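Local coordinates for protein carboxylesterase SOBER1 (Arabidopsis thaliana, PDB 6AVX) that hydrolyses carboxylic esters, preferring short acyl chains, shows phospholipase A2 activity and dampens the plant hypersensitive response to the bacterial effector AvrBsT, at residues S31-A36 / S206-R211. The protein carries 1 engineered substitution. Residues are numbered along the deposited sequence; the frame is centred on the assembly and turned at random.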
# COMPACT_ATOMS: atom_id res chain seq x y z
N SER A 31 2.33 -11.46 20.52
CA SER A 31 1.92 -10.62 21.65
C SER A 31 2.04 -9.14 21.31
O SER A 31 1.18 -8.33 21.67
CB SER A 31 2.75 -10.94 22.88
OG SER A 31 2.56 -12.28 23.29
N GLU A 32 3.11 -8.77 20.59
CA GLU A 32 3.39 -7.37 20.33
C GLU A 32 2.32 -6.71 19.48
O GLU A 32 2.08 -5.51 19.63
CB GLU A 32 4.75 -7.23 19.64
CG GLU A 32 5.95 -7.53 20.53
CD GLU A 32 6.31 -9.01 20.62
OE1 GLU A 32 5.59 -9.89 20.09
OE2 GLU A 32 7.37 -9.29 21.23
N LEU A 33 1.71 -7.44 18.57
CA LEU A 33 0.67 -6.85 17.74
C LEU A 33 -0.73 -7.16 18.25
O LEU A 33 -1.72 -6.77 17.62
CB LEU A 33 0.85 -7.29 16.29
CG LEU A 33 2.16 -6.82 15.62
CD1 LEU A 33 1.95 -6.76 14.13
CD2 LEU A 33 2.65 -5.46 16.13
N SER A 34 -0.85 -7.82 19.40
CA SER A 34 -2.16 -8.30 19.84
C SER A 34 -3.14 -7.17 20.12
O SER A 34 -4.35 -7.35 19.97
CB SER A 34 -2.02 -9.20 21.06
OG SER A 34 -1.52 -8.50 22.19
N ASN A 35 -2.65 -6.02 20.54
CA ASN A 35 -3.52 -4.90 20.88
C ASN A 35 -3.72 -3.95 19.71
O ASN A 35 -4.38 -2.92 19.87
CB ASN A 35 -2.97 -4.14 22.09
CG ASN A 35 -1.72 -3.36 21.77
OD1 ASN A 35 -1.06 -3.60 20.76
ND2 ASN A 35 -1.37 -2.41 22.64
N ALA A 36 -3.20 -4.28 18.53
CA ALA A 36 -3.30 -3.35 17.41
C ALA A 36 -4.75 -3.14 17.03
O ALA A 36 -5.58 -4.06 17.07
CB ALA A 36 -2.53 -3.90 16.21
N SER A 206 7.03 -8.98 11.53
CA SER A 206 8.34 -8.78 12.14
C SER A 206 8.86 -7.37 11.88
O SER A 206 9.50 -6.77 12.76
CB SER A 206 9.33 -9.81 11.61
OG SER A 206 8.96 -11.12 12.03
N TRP A 207 8.64 -6.85 10.67
CA TRP A 207 9.05 -5.48 10.34
C TRP A 207 8.29 -4.45 11.16
O TRP A 207 8.89 -3.51 11.68
CB TRP A 207 8.85 -5.29 8.84
CG TRP A 207 8.91 -3.90 8.28
CD1 TRP A 207 10.02 -3.20 7.91
CD2 TRP A 207 7.79 -3.07 7.96
NE1 TRP A 207 9.65 -1.98 7.39
CE2 TRP A 207 8.28 -1.88 7.40
CE3 TRP A 207 6.41 -3.24 8.07
CZ2 TRP A 207 7.44 -0.85 6.97
CZ3 TRP A 207 5.58 -2.22 7.65
CH2 TRP A 207 6.10 -1.05 7.10
N ILE A 208 6.98 -4.63 11.34
CA ILE A 208 6.23 -3.73 12.22
C ILE A 208 6.79 -3.78 13.63
O ILE A 208 7.00 -2.74 14.27
CB ILE A 208 4.73 -4.07 12.19
CG1 ILE A 208 4.16 -3.77 10.81
CG2 ILE A 208 4.00 -3.24 13.23
CD1 ILE A 208 2.70 -4.19 10.63
N LYS A 209 7.05 -4.99 14.14
CA LYS A 209 7.61 -5.13 15.48
C LYS A 209 8.93 -4.40 15.61
O LYS A 209 9.19 -3.74 16.62
CB LYS A 209 7.79 -6.61 15.82
CG LYS A 209 6.46 -7.30 16.09
CD LYS A 209 6.60 -8.80 16.22
CE LYS A 209 7.62 -9.18 17.25
NZ LYS A 209 7.59 -10.65 17.52
N ARG A 210 9.80 -4.53 14.61
CA ARG A 210 11.09 -3.86 14.65
C ARG A 210 10.92 -2.35 14.62
O ARG A 210 11.61 -1.61 15.33
CB ARG A 210 11.94 -4.30 13.47
CG ARG A 210 13.35 -3.75 13.43
CD ARG A 210 14.11 -4.29 12.22
NE ARG A 210 13.67 -5.64 11.90
CZ ARG A 210 13.01 -6.00 10.79
NH1 ARG A 210 12.73 -5.11 9.84
NH2 ARG A 210 12.64 -7.26 10.63
N ARG A 211 9.99 -1.86 13.80
CA ARG A 211 9.73 -0.42 13.77
C ARG A 211 9.24 0.07 15.13
O ARG A 211 9.71 1.11 15.62
CB ARG A 211 8.70 -0.12 12.69
CG ARG A 211 8.23 1.33 12.62
CD ARG A 211 9.35 2.32 12.36
NE ARG A 211 8.80 3.57 11.87
CZ ARG A 211 9.34 4.78 12.05
NH1 ARG A 211 10.48 4.91 12.74
NH2 ARG A 211 8.74 5.87 11.56
O HOH W 1 9.45 -10.17 19.94
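Glu-32 and Lys-209 meet where, in this alpha/beta hydrolase fold, the loop leading into edge strand 37-39 of the parallel sheet passes the C-terminal helix 198-212. The lysine is easiest to follow from its root. Its CB leaves the helix pointing neither at the loop nor away from it, and the rest of the chain swings over to the glutamate; CG lies 3.9 Å from CB of Glu-32 and also comes near CD2 of Leu-33. CD continues past the same glutamate CB. At chi3 (54°) the chain bends, carrying CE up to the carboxylate, 3.6 Å from Glu-32 CD. NZ finishes 3.3 Å from Glu-32 OE1, a salt bridge whose hydrogen bond is long and weak. Glu-32 has a kink of its own, at chi2 (85°), which turns the carboxylate back beside the lysine tail, and Glu-32 CG lies 4.0 Å from Lys-209 CE. This end lies at the protein surface, where Glu-32 is exposed and Lys-209 partly so.

Beneath the ion pair the contact turns apolar. Leu-33 reaches toward the helix and sets CD2 3.9 Å from CG2 of Ile-208, with CD1 slightly farther from the same methyl; the two side chains run at about a right angle. Both are buried: Phe-28, Glu-205 and Leu-212 also touch Leu-33, while Ile-208 rests on Phe-103 of strand 102-107. The loop thus packs against one side of the helix, away from the probable catalytic triad. It is shaped by two successive type I turns, 31-34 and 33-36, and in the first Ser-31 O accepts from both N and OG of Ser-34. At the surface, a bridging water donates to Glu-32 OE2 at 2.6 Å and accepts from Lys-209 NZ, tying the second carboxylate oxygen to the same ammonium group.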